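Local coordinates for protein beta-lactamase (Klebsiella pneumoniae, PDB 6M5P) that probably hydrolyses the beta-lactam ring of antibiotics to give a substituted beta-amino acid, as class C beta-lactamases do, at residues 122-127 against 157-162; 216-221 against 323-328; 239-244 against 332-337; 278-283 against 318-323. The protein carries 1 engineered substitution. All coordinates share one frame; numbering follows the deposited sequence.

Contact 1 (122-127 against 157-162); sequences GLQLFM and SNIGTG. With MER ((4R,5S)-3-{[(3S,5S)-5-(dimethylcarbamoyl)pyrrolidin-3-yl]sulfanyl}-5-[(2S,3R)-3-hydroxy-1-oxobutan-2-yl]-4-methyl-4,5-d ihydro-1H-pyrrole-2-carboxylic acid), chain B.
Ser157 and Asn158 hold the backbone of Gln124 and Leu125 by two short bonds. Ser157 OG donates to Gln124 O at 2.7 Å, rising above that carbonyl's plane; Asn158 N reaches Leu125 O, also at 2.7 Å, in plane and on a lone pair. With OG anti to the backbone N (chi1 -180°), Ser157 also accepts from Gly160 N at 2.9 Å, so one hydroxyl serves as N-cap of the helix and as clasp of the loop. The Asn158 amide faces the bound carbapenem: ND2 donates almost straight to MER O8 at 2.9 Å, the hydroxyl of the hydroxyethyl group, and to a water that Met127 N also holds. Its OD1 accepts from Lys74, which fixes the amide's rotation. Asn158 occupies the last position of the Tyr-x-Asn motif of class C enzymes, with Phe156, probably the engineered residue, at the tyrosine position. The Phe126 ring runs beside the amide, its plane 82° from it, with CD1 3.7 Å from Asn158 ND2; Leu125 CG covers one ring face. In the second shell Ile159 spreads its branches under the loop, CG2 4.0 Å from Leu123 CD1 and CD1 3.8 Å from Gln124 CG. Gln124 NE2 donates to Phe126 O in its own amide plane, nearly in line with that C=O. Behind the pair, Gln124 and Met127 lean on helix 134-142, while Thr161, on helix 158-171, packs against helix 73-86.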
# COMPACT_ATOMS: atom_id res chain seq x y z
N GLY A 122 16.81 4.95 -8.03
CA GLY A 122 16.82 5.88 -9.14
C GLY A 122 16.04 5.42 -10.35
O GLY A 122 15.90 6.21 -11.31
N LEU A 123 15.55 4.19 -10.35
CA LEU A 123 14.68 3.75 -11.43
C LEU A 123 13.45 4.65 -11.52
O LEU A 123 12.93 5.12 -10.50
CB LEU A 123 14.23 2.31 -11.20
CG LEU A 123 15.25 1.23 -11.57
CD1 LEU A 123 14.88 -0.10 -10.93
CD2 LEU A 123 15.32 1.10 -13.08
N GLN A 124 12.98 4.88 -12.74
CA GLN A 124 11.88 5.79 -13.00
C GLN A 124 10.56 5.20 -12.53
O GLN A 124 10.46 4.02 -12.18
CB GLN A 124 11.81 6.11 -14.50
CG GLN A 124 11.39 4.93 -15.37
CD GLN A 124 11.81 5.07 -16.83
OE1 GLN A 124 12.87 5.62 -17.14
NE2 GLN A 124 10.97 4.56 -17.73
N LEU A 125 9.52 6.04 -12.54
CA LEU A 125 8.23 5.62 -12.00
C LEU A 125 7.61 4.50 -12.83
O LEU A 125 7.21 3.46 -12.29
CB LEU A 125 7.29 6.82 -11.89
CG LEU A 125 5.86 6.51 -11.42
CD1 LEU A 125 5.86 5.80 -10.07
CD2 LEU A 125 5.09 7.81 -11.33
N PHE A 126 7.50 4.70 -14.14
CA PHE A 126 6.68 3.83 -14.97
C PHE A 126 7.53 2.88 -15.81
O PHE A 126 8.53 3.29 -16.41
CB PHE A 126 5.76 4.63 -15.89
CG PHE A 126 4.66 5.35 -15.15
CD1 PHE A 126 3.67 4.64 -14.50
CD2 PHE A 126 4.63 6.73 -15.11
CE1 PHE A 126 2.66 5.30 -13.83
CE2 PHE A 126 3.63 7.40 -14.44
CZ PHE A 126 2.64 6.68 -13.79
N MET A 127 7.09 1.63 -15.86
CA MET A 127 7.68 0.68 -16.79
C MET A 127 7.46 1.16 -18.21
O MET A 127 6.34 1.56 -18.56
CB MET A 127 6.99 -0.67 -16.60
CG MET A 127 7.56 -1.77 -17.47
SD MET A 127 9.14 -2.37 -16.83
CE MET A 127 8.62 -3.17 -15.32
N SER A 157 9.00 4.42 -7.70
CA SER A 157 9.26 3.59 -8.87
C SER A 157 8.40 2.33 -8.87
O SER A 157 8.48 1.53 -7.93
CB SER A 157 10.73 3.21 -8.94
OG SER A 157 10.97 2.41 -10.09
N ASN A 158 7.61 2.13 -9.93
CA ASN A 158 6.96 0.84 -10.11
C ASN A 158 7.96 -0.23 -10.51
O ASN A 158 7.80 -1.40 -10.12
CB ASN A 158 5.86 0.93 -11.17
CG ASN A 158 4.71 1.82 -10.75
OD1 ASN A 158 4.57 2.18 -9.58
ND2 ASN A 158 3.86 2.16 -11.71
N ILE A 159 8.99 0.14 -11.28
CA ILE A 159 10.00 -0.84 -11.69
C ILE A 159 10.76 -1.36 -10.48
O ILE A 159 10.95 -2.57 -10.33
CB ILE A 159 10.97 -0.22 -12.72
CG1 ILE A 159 10.21 0.47 -13.84
CG2 ILE A 159 11.88 -1.30 -13.28
CD1 ILE A 159 11.14 1.17 -14.83
N GLY A 160 11.20 -0.45 -9.61
CA GLY A 160 11.91 -0.87 -8.41
C GLY A 160 11.07 -1.79 -7.54
O GLY A 160 11.56 -2.81 -7.06
N THR A 161 9.79 -1.45 -7.34
CA THR A 161 8.94 -2.33 -6.55
C THR A 161 8.80 -3.69 -7.22
O THR A 161 8.74 -4.73 -6.55
CB THR A 161 7.56 -1.71 -6.33
OG1 THR A 161 7.70 -0.38 -5.85
CG2 THR A 161 6.79 -2.52 -5.29
N GLY A 162 8.73 -3.69 -8.55
CA GLY A 162 8.70 -4.95 -9.29
C GLY A 162 9.90 -5.82 -8.97
O GLY A 162 9.76 -7.02 -8.70
C1 MER B . 0.37 4.87 -7.26
C2 MER B . 2.53 6.90 -6.70
C3 MER B . 1.00 4.80 -8.74
C4 MER B . 2.25 5.52 -8.65
C5 MER B . 3.31 5.62 -6.58
O6 MER B . -0.68 4.48 -6.86
C7 MER B . 1.32 3.43 -9.39
O8 MER B . 1.60 3.70 -10.73
C9 MER B . 0.15 2.42 -9.32
N10 MER B . 3.22 4.84 -7.69
C11 MER B . 3.82 5.07 -5.29
O12 MER B . 3.14 5.20 -4.25
O13 MER B . 4.93 4.47 -5.24
S14 MER B . 3.39 8.33 -5.89
C15 MER B . 2.87 8.81 -4.31
C16 MER B . 2.64 7.75 -3.15
C17 MER B . 2.48 8.60 -2.12
C18 MER B . 2.18 7.02 -8.04
N19 MER B . 3.79 9.59 -2.26
C20 MER B . 0.83 7.76 -8.33
C21 MER B . 3.96 9.74 -3.59
C22 MER B . 2.25 8.04 -0.71
N23 MER B . 1.51 8.92 0.26
O24 MER B . 2.57 6.97 -0.32
C25 MER B . 1.10 10.23 -0.22
C26 MER B . 1.23 8.48 1.61
O HOH W 1 4.58 0.89 -14.45

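Contact 2 (216-221 against 323-328); sequences VHVNME and GSTNGF. With MER ((4R,5S)-3-{[(3S,5S)-5-(dimethylcarbamoyl)pyrrolidin-3-yl]sulfanyl}-5-[(2S,3R)-3-hydroxy-1-oxobutan-2-yl]-4-methyl-4,5-d ihydro-1H-pyrrole-2-carboxylic acid), chain B.
Ser324 N gives the shortest polar bond, donating to MER O6 at 2.7 Å with an N-H...O angle of 159°. O6 is the oxygen on the carbon left by the opened lactam, and Ser324 N lies where class C enzymes place one arm of the oxyanion hole; Ser71 N, normally the other arm, also bonds the ligand. Just beyond, the strand turns away and meets the 216-221 loop by light apolar packing. Val216 presses CG2 directly onto the glycine backbone, 3.8 Å from Gly327 CA. Val218 and Thr325 stand roughly perpendicular, their CG2 methyls 4.2 Å apart; CG2 of Val218 is anti to its backbone N, while chi1 of 63° at Thr325 sends OG1 to a different partner. That partner is the Glu68 carboxylate, which takes Thr325 OG1 on one oxygen and Val218 N on the other, tying both segments to one acid. Edges meet between Phe328 CE1 and His217 CD2, 4.4 Å apart. A weakly held water lies between Val216 O and Gly327 N. The patch lies where the chain passes from strand 317-325 toward strand 328-335, with strand 67-68 against Phe328 and His217 and helix 224-228 beside Val218.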
# COMPACT_ATOMS: atom_id res chain seq x y z
N VAL A 216 -13.68 1.78 -15.91
CA VAL A 216 -12.40 1.19 -16.26
C VAL A 216 -11.94 0.22 -15.18
O VAL A 216 -12.27 0.38 -13.99
CB VAL A 216 -11.30 2.25 -16.48
CG1 VAL A 216 -11.57 3.07 -17.74
CG2 VAL A 216 -11.15 3.15 -15.26
N HIS A 217 -11.16 -0.78 -15.59
CA HIS A 217 -10.41 -1.64 -14.70
C HIS A 217 -8.95 -1.59 -15.12
O HIS A 217 -8.63 -1.39 -16.30
CB HIS A 217 -10.90 -3.10 -14.77
CG HIS A 217 -12.11 -3.37 -13.92
ND1 HIS A 217 -12.97 -4.41 -14.17
CD2 HIS A 217 -12.58 -2.75 -12.81
CE1 HIS A 217 -13.94 -4.42 -13.27
NE2 HIS A 217 -13.72 -3.41 -12.43
N VAL A 218 -8.05 -1.78 -14.15
CA VAL A 218 -6.62 -1.65 -14.44
C VAL A 218 -6.16 -2.79 -15.34
O VAL A 218 -6.59 -3.94 -15.19
CB VAL A 218 -5.82 -1.55 -13.13
CG1 VAL A 218 -5.86 -2.87 -12.34
CG2 VAL A 218 -4.38 -1.10 -13.40
N ASN A 219 -5.30 -2.47 -16.30
CA ASN A 219 -4.72 -3.47 -17.19
C ASN A 219 -3.38 -3.92 -16.61
O ASN A 219 -2.50 -3.09 -16.37
CB ASN A 219 -4.50 -2.89 -18.58
CG ASN A 219 -5.78 -2.40 -19.23
OD1 ASN A 219 -6.81 -3.07 -19.17
ND2 ASN A 219 -5.73 -1.23 -19.84
N MET A 220 -3.25 -5.22 -16.38
CA MET A 220 -2.06 -5.76 -15.73
C MET A 220 -0.98 -6.03 -16.77
O MET A 220 -1.19 -6.81 -17.71
CB MET A 220 -2.41 -7.03 -14.96
CG MET A 220 -3.47 -6.82 -13.88
SD MET A 220 -3.05 -5.53 -12.68
CE MET A 220 -1.40 -6.02 -12.18
N GLU A 221 0.16 -5.37 -16.61
CA GLU A 221 1.31 -5.52 -17.49
C GLU A 221 2.50 -6.06 -16.69
O GLU A 221 2.37 -6.40 -15.51
CB GLU A 221 1.61 -4.20 -18.21
CG GLU A 221 0.50 -3.75 -19.17
CD GLU A 221 0.24 -4.75 -20.29
OE1 GLU A 221 1.19 -5.42 -20.74
OE2 GLU A 221 -0.93 -4.86 -20.72
N GLY A 323 -2.56 5.03 -2.69
CA GLY A 323 -2.48 4.26 -3.92
C GLY A 323 -3.59 4.67 -4.86
O GLY A 323 -4.70 4.99 -4.43
N SER A 324 -3.29 4.64 -6.15
CA SER A 324 -4.28 5.02 -7.15
C SER A 324 -4.10 4.19 -8.41
O SER A 324 -3.00 3.71 -8.70
CB SER A 324 -4.17 6.50 -7.52
OG SER A 324 -4.15 7.34 -6.37
N THR A 325 -5.19 4.02 -9.14
CA THR A 325 -5.15 3.61 -10.53
C THR A 325 -5.96 4.63 -11.31
O THR A 325 -6.46 5.61 -10.75
CB THR A 325 -5.73 2.20 -10.73
OG1 THR A 325 -7.11 2.23 -10.35
CG2 THR A 325 -4.96 1.15 -9.91
N ASN A 326 -6.11 4.42 -12.62
CA ASN A 326 -6.87 5.38 -13.41
C ASN A 326 -8.29 5.56 -12.90
O ASN A 326 -8.86 6.65 -13.00
CB ASN A 326 -6.86 5.00 -14.89
CG ASN A 326 -5.55 5.32 -15.57
OD1 ASN A 326 -4.69 6.00 -15.00
ND2 ASN A 326 -5.38 4.83 -16.79
N GLY A 327 -8.88 4.51 -12.32
CA GLY A 327 -10.25 4.59 -11.84
C GLY A 327 -10.47 4.52 -10.35
O GLY A 327 -11.64 4.50 -9.92
N PHE A 328 -9.42 4.51 -9.52
CA PHE A 328 -9.58 4.26 -8.09
C PHE A 328 -8.60 5.11 -7.29
O PHE A 328 -7.50 5.43 -7.74
CB PHE A 328 -9.30 2.78 -7.77
CG PHE A 328 -10.36 1.81 -8.24
CD1 PHE A 328 -10.36 1.33 -9.54
CD2 PHE A 328 -11.34 1.35 -7.37
CE1 PHE A 328 -11.32 0.41 -9.96
CE2 PHE A 328 -12.30 0.44 -7.79
CZ PHE A 328 -12.29 -0.03 -9.09
C1 MER B . 0.37 4.87 -7.26
C2 MER B . 2.53 6.90 -6.70
C3 MER B . 1.00 4.80 -8.74
C4 MER B . 2.25 5.52 -8.65
C5 MER B . 3.31 5.62 -6.58
O6 MER B . -0.68 4.48 -6.86
C7 MER B . 1.32 3.43 -9.39
O8 MER B . 1.60 3.70 -10.73
C9 MER B . 0.15 2.42 -9.32
N10 MER B . 3.22 4.84 -7.69
C11 MER B . 3.82 5.07 -5.29
O12 MER B . 3.14 5.20 -4.25
O13 MER B . 4.93 4.47 -5.24
S14 MER B . 3.39 8.33 -5.89
C15 MER B . 2.87 8.81 -4.31
C16 MER B . 2.64 7.75 -3.15
C17 MER B . 2.48 8.60 -2.12
C18 MER B . 2.18 7.02 -8.04
N19 MER B . 3.79 9.59 -2.26
C20 MER B . 0.83 7.76 -8.33
C21 MER B . 3.96 9.74 -3.59
C22 MER B . 2.25 8.04 -0.71
N23 MER B . 1.51 8.92 0.26
O24 MER B . 2.57 6.97 -0.32
C25 MER B . 1.10 10.23 -0.22
C26 MER B . 1.23 8.48 1.61
O HOH W 2 -9.14 1.40 -12.92

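Contact 3 (239-244 against 332-337); sequences RYVQAN and IAFVPA
Val241 turns CG1 anti to its backbone N (chi1 167°) and CG2 anti to its carbonyl carbon, so that its two methyls reach two different residues of the strand. CG1 lies 3.7 Å from Phe334 CB, and CG2 is 3.7 Å from Ile332 CG2. The valine and each partner overlap side by side, heading opposite ways, the valine descending from the helix between the two strand residues that face it. Phe334 holds CG between its backbone N and carbonyl carbon (chi1 61°), which carries the ring along the helix as far as Asn244; there CZ comes to 3.8 Å from Asn244 CB, the one side chain set athwart the other. This is a helix packing against the large antiparallel sheet of the beta-lactamase fold: helix 239-244 and strand 332-335 run in nearly the same sense, their axes 31° apart and 9.5 Å from each other at closest. Tyr240 offers a ring edge to Ile332, CD2 being 4.5 Å from Ile332 CD1, a looser touch. One face of that ring has Asn244 ND2 over its centre, 3.7 Å above the plane. The same amide nitrogen folds back to donate to Tyr240 O at 2.9 Å, from the face of that carbonyl opposite to the one reached by Asn244 N, so two donors grip a single buried oxygen. Asn244 OD1 accepts from His264, and Tyr240 OH bonds Thr75 on helix 73-86. Phe334 also meets Trp279 edge-to-face, and Ile332 rests on Val343 of strand 340-346.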
# COMPACT_ATOMS: atom_id res chain seq x y z
N ARG A 239 -8.00 -5.76 8.42
CA ARG A 239 -7.24 -6.85 9.03
C ARG A 239 -5.74 -6.65 8.84
O ARG A 239 -4.96 -6.87 9.77
CB ARG A 239 -7.68 -8.19 8.44
CG ARG A 239 -7.07 -9.38 9.17
CD ARG A 239 -7.66 -10.72 8.74
NE ARG A 239 -6.85 -11.79 9.31
CZ ARG A 239 -7.04 -12.31 10.52
NH1 ARG A 239 -8.03 -11.88 11.29
NH2 ARG A 239 -6.24 -13.27 10.96
N TYR A 240 -5.33 -6.23 7.64
CA TYR A 240 -3.92 -5.95 7.38
C TYR A 240 -3.39 -4.86 8.30
O TYR A 240 -2.26 -4.96 8.81
CB TYR A 240 -3.81 -5.50 5.93
CG TYR A 240 -2.46 -5.26 5.32
CD1 TYR A 240 -1.45 -6.22 5.37
CD2 TYR A 240 -2.22 -4.10 4.59
CE1 TYR A 240 -0.24 -6.01 4.72
CE2 TYR A 240 -1.02 -3.90 3.94
CZ TYR A 240 -0.04 -4.85 4.00
OH TYR A 240 1.15 -4.63 3.33
N VAL A 241 -4.19 -3.82 8.52
CA VAL A 241 -3.80 -2.75 9.44
C VAL A 241 -3.66 -3.30 10.86
O VAL A 241 -2.65 -3.06 11.55
CB VAL A 241 -4.79 -1.58 9.35
CG1 VAL A 241 -4.59 -0.63 10.52
CG2 VAL A 241 -4.62 -0.86 8.03
N GLN A 242 -4.64 -4.08 11.32
CA GLN A 242 -4.55 -4.67 12.65
C GLN A 242 -3.32 -5.57 12.78
O GLN A 242 -2.65 -5.57 13.82
CB GLN A 242 -5.80 -5.49 12.94
CG GLN A 242 -7.02 -4.64 13.19
CD GLN A 242 -7.98 -5.36 14.12
OE1 GLN A 242 -8.72 -6.24 13.69
NE2 GLN A 242 -7.93 -5.01 15.40
N ALA A 243 -3.04 -6.37 11.76
CA ALA A 243 -1.86 -7.23 11.79
C ALA A 243 -0.59 -6.39 11.88
O ALA A 243 0.35 -6.75 12.60
CB ALA A 243 -1.83 -8.12 10.55
N ASN A 244 -0.55 -5.27 11.16
CA ASN A 244 0.59 -4.37 11.25
C ASN A 244 0.74 -3.74 12.63
O ASN A 244 1.82 -3.23 12.95
CB ASN A 244 0.48 -3.29 10.17
CG ASN A 244 1.15 -3.69 8.88
OD1 ASN A 244 2.39 -3.65 8.77
ND2 ASN A 244 0.36 -4.13 7.91
N ILE A 332 -4.45 4.31 3.30
CA ILE A 332 -4.37 3.69 4.62
C ILE A 332 -3.51 4.58 5.50
O ILE A 332 -2.45 5.03 5.07
CB ILE A 332 -3.70 2.30 4.55
CG1 ILE A 332 -4.64 1.30 3.89
CG2 ILE A 332 -3.27 1.84 5.95
CD1 ILE A 332 -4.06 -0.10 3.81
N ALA A 333 -3.96 4.80 6.74
CA ALA A 333 -3.12 5.41 7.76
C ALA A 333 -3.38 4.71 9.08
O ALA A 333 -4.53 4.34 9.37
CB ALA A 333 -3.40 6.91 7.92
N PHE A 334 -2.33 4.52 9.88
CA PHE A 334 -2.50 3.94 11.20
C PHE A 334 -1.43 4.48 12.15
O PHE A 334 -0.34 4.88 11.73
CB PHE A 334 -2.56 2.41 11.17
CG PHE A 334 -1.31 1.74 10.63
CD1 PHE A 334 -1.12 1.57 9.26
CD2 PHE A 334 -0.36 1.21 11.50
CE1 PHE A 334 0.02 0.92 8.78
CE2 PHE A 334 0.78 0.56 11.02
CZ PHE A 334 0.96 0.41 9.65
N VAL A 335 -1.77 4.48 13.43
CA VAL A 335 -0.92 5.00 14.50
C VAL A 335 -0.76 3.89 15.53
O VAL A 335 -1.67 3.65 16.34
CB VAL A 335 -1.52 6.27 15.14
CG1 VAL A 335 -0.60 6.82 16.25
CG2 VAL A 335 -1.77 7.34 14.09
N PRO A 336 0.35 3.16 15.51
CA PRO A 336 0.45 2.00 16.41
C PRO A 336 0.29 2.35 17.89
O PRO A 336 -0.34 1.58 18.63
CB PRO A 336 1.83 1.41 16.07
CG PRO A 336 2.05 1.82 14.63
CD PRO A 336 1.46 3.21 14.55
N ALA A 337 0.82 3.50 18.32
CA ALA A 337 0.71 3.89 19.72
C ALA A 337 -0.73 4.03 20.16
O ALA A 337 -1.03 3.89 21.36
CB ALA A 337 1.43 5.22 19.95

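Contact 4 (278-283 against 318-323); sequences MWEQLP and WINKTG. With MER ((4R,5S)-3-{[(3S,5S)-5-(dimethylcarbamoyl)pyrrolidin-3-yl]sulfanyl}-5-[(2S,3R)-3-hydroxy-1-oxobutan-2-yl]-4-methyl-4,5-d ihydro-1H-pyrrole-2-carboxylic acid), chain B.
Trp279 sets its indole against Ile319 and Lys321 where strands 280-283 and 318-323 pair antiparallel in the central sheet, segment 318-323 ending in the Lys-Thr-Gly motif, residues 321-323. Against Ile319 the indole stands nearly square, Trp279 CB lying 3.9 Å from Ile319 CG2. Against Lys321 the approach is oblique: CZ3 of the indole reaches Lys321 CB at 3.7 Å, and the ring's edge is turned to the backbone of Asn320. On the same sheet face, Gln281 and Ile319 run alongside each other in the same direction, a non-hydrogen-bonded pair whose backbones come close. Glu280 with Asn320, and Leu282 with Trp318, are the hydrogen-bonded pairs, four backbone bonds in all; Asn320 N to Glu280 O is 2.8 Å. On this other face, Glu280 extends its carboxylate toward the ligand, where OE2 accepts a long, weak bond from MER N19 at 3.5 Å. Lys321 begins with CG anti to its backbone N (chi1 -176°), then bends at chi2 and chi4, which brings the ammonium NZ round to the carbonyl of the next residue, Thr322 O, at 2.9 Å. The opposite charge of the ligand's carboxylate probably helps hold it there. From Met278, preceding the strand, the side chain leads away to helix 73-86. Lys321 NZ ends 2.6 Å from MER O12 and 2.8 Å from MER O24.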
# COMPACT_ATOMS: atom_id res chain seq x y z
N MET A 278 8.62 0.56 1.74
CA MET A 278 7.42 1.01 1.02
C MET A 278 6.50 1.92 1.84
O MET A 278 6.11 2.98 1.35
CB MET A 278 6.66 -0.14 0.34
CG MET A 278 7.44 -0.76 -0.83
SD MET A 278 7.70 0.43 -2.17
CE MET A 278 9.16 -0.26 -2.93
N TRP A 279 6.15 1.54 3.07
CA TRP A 279 5.40 2.47 3.92
C TRP A 279 6.17 3.77 4.11
O TRP A 279 7.40 3.80 4.05
CB TRP A 279 5.16 1.85 5.30
CG TRP A 279 4.30 0.63 5.32
CD1 TRP A 279 4.70 -0.67 5.50
CD2 TRP A 279 2.87 0.59 5.19
NE1 TRP A 279 3.62 -1.51 5.48
CE2 TRP A 279 2.48 -0.77 5.30
CE3 TRP A 279 1.88 1.57 5.00
CZ2 TRP A 279 1.15 -1.17 5.21
CZ3 TRP A 279 0.56 1.16 4.92
CH2 TRP A 279 0.21 -0.19 5.02
N GLU A 280 5.44 4.85 4.37
CA GLU A 280 5.99 6.15 4.73
C GLU A 280 5.45 6.54 6.10
O GLU A 280 4.32 6.19 6.44
CB GLU A 280 5.53 7.24 3.74
CG GLU A 280 5.83 6.94 2.29
CD GLU A 280 5.46 8.10 1.38
OE1 GLU A 280 4.93 9.11 1.88
OE2 GLU A 280 5.70 8.00 0.16
N GLN A 281 6.24 7.28 6.88
CA GLN A 281 5.78 7.66 8.21
C GLN A 281 6.24 9.06 8.57
O GLN A 281 7.22 9.59 8.02
CB GLN A 281 6.18 6.66 9.28
CG GLN A 281 7.66 6.67 9.58
CD GLN A 281 8.06 5.55 10.54
OE1 GLN A 281 7.50 4.46 10.52
NE2 GLN A 281 9.06 5.83 11.39
N LEU A 282 5.52 9.66 9.52
CA LEU A 282 5.81 10.94 10.15
C LEU A 282 5.72 10.76 11.66
O LEU A 282 5.00 9.88 12.14
CB LEU A 282 4.76 11.98 9.73
CG LEU A 282 4.80 12.55 8.31
CD1 LEU A 282 3.60 13.45 8.07
CD2 LEU A 282 6.07 13.33 8.10
N PRO A 283 6.44 11.57 12.44
CA PRO A 283 6.25 11.53 13.89
C PRO A 283 4.82 11.91 14.27
O PRO A 283 4.22 12.79 13.66
CB PRO A 283 7.27 12.55 14.42
CG PRO A 283 7.72 13.34 13.21
CD PRO A 283 7.59 12.41 12.05
N TRP A 318 2.78 8.18 12.66
CA TRP A 318 1.69 8.05 11.71
C TRP A 318 2.26 7.33 10.49
O TRP A 318 3.14 7.87 9.81
CB TRP A 318 1.23 9.46 11.33
CG TRP A 318 0.24 9.58 10.21
CD1 TRP A 318 0.49 9.51 8.87
CD2 TRP A 318 -1.15 9.90 10.34
NE1 TRP A 318 -0.66 9.72 8.16
CE2 TRP A 318 -1.69 9.96 9.04
CE3 TRP A 318 -1.99 10.11 11.43
CZ2 TRP A 318 -3.03 10.24 8.80
CZ3 TRP A 318 -3.33 10.38 11.19
CH2 TRP A 318 -3.83 10.44 9.89
N ILE A 319 1.82 6.10 10.25
CA ILE A 319 2.30 5.29 9.13
C ILE A 319 1.22 5.29 8.07
O ILE A 319 0.04 5.11 8.38
CB ILE A 319 2.63 3.86 9.58
CG1 ILE A 319 3.66 3.90 10.72
CG2 ILE A 319 3.16 3.06 8.41
CD1 ILE A 319 3.95 2.54 11.31
N ASN A 320 1.60 5.50 6.80
CA ASN A 320 0.55 5.64 5.80
C ASN A 320 1.05 5.27 4.41
O ASN A 320 2.25 5.15 4.15
CB ASN A 320 -0.12 7.04 5.85
CG ASN A 320 0.77 8.18 5.34
OD1 ASN A 320 1.99 8.03 5.12
ND2 ASN A 320 0.16 9.34 5.17
N LYS A 321 0.08 5.09 3.51
CA LYS A 321 0.38 4.83 2.11
C LYS A 321 -0.84 5.20 1.29
O LYS A 321 -1.96 4.82 1.64
CB LYS A 321 0.70 3.34 1.91
CG LYS A 321 1.12 2.97 0.50
CD LYS A 321 2.57 3.28 0.30
CE LYS A 321 2.91 3.29 -1.18
NZ LYS A 321 2.50 4.57 -1.81
N THR A 322 -0.63 5.94 0.20
CA THR A 322 -1.67 6.18 -0.79
C THR A 322 -1.48 5.23 -1.97
O THR A 322 -0.39 4.72 -2.21
CB THR A 322 -1.64 7.61 -1.33
OG1 THR A 322 -0.39 7.84 -1.98
CG2 THR A 322 -1.85 8.63 -0.23
N GLY A 323 -2.56 5.03 -2.69
CA GLY A 323 -2.48 4.26 -3.92
C GLY A 323 -3.59 4.67 -4.86
O GLY A 323 -4.70 4.99 -4.43
C1 MER B . 0.37 4.87 -7.26
C2 MER B . 2.53 6.90 -6.70
C3 MER B . 1.00 4.80 -8.74
C4 MER B . 2.25 5.52 -8.65
C5 MER B . 3.31 5.62 -6.58
O6 MER B . -0.68 4.48 -6.86
C7 MER B . 1.32 3.43 -9.39
O8 MER B . 1.60 3.70 -10.73
C9 MER B . 0.15 2.42 -9.32
N10 MER B . 3.22 4.84 -7.69
C11 MER B . 3.82 5.07 -5.29
O12 MER B . 3.14 5.20 -4.25
O13 MER B . 4.93 4.47 -5.24
S14 MER B . 3.39 8.33 -5.89
C15 MER B . 2.87 8.81 -4.31
C16 MER B . 2.64 7.75 -3.15
C17 MER B . 2.48 8.60 -2.12
C18 MER B . 2.18 7.02 -8.04
N19 MER B . 3.79 9.59 -2.26
C20 MER B . 0.83 7.76 -8.33
C21 MER B . 3.96 9.74 -3.59
C22 MER B . 2.25 8.04 -0.71
N23 MER B . 1.51 8.92 0.26
O24 MER B . 2.57 6.97 -0.32
C25 MER B . 1.10 10.23 -0.22
C26 MER B . 1.23 8.48 1.61

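In the fold
Contacts 1, 2 and 4 surround one ligand, each touching MER, while contact 3 lies farther off, across the chain's centre from contacts 1 and 2, the Ile332 side chain about 8 Å from MER. Contact 1 meets the hydroxyethyl group from the helical side; contacts 2 and 4 share Gly323 and strand 317-325, so the oxyanion and carboxylate ends of the site follow each other along one strand. Centres of contacts 1 and 2 are about 16 Å apart, their nearest atoms about 6 Å. Contact 1 reaches contact 4 where Thr161 OG1 packs 3.3 Å from Met278 CE. Strand 328-335 joins contact 3 to contact 4, with Phe334 N 2.9 Å from Ile319 O, and contact 4 is nested within the loops closed by contacts 2 and 3.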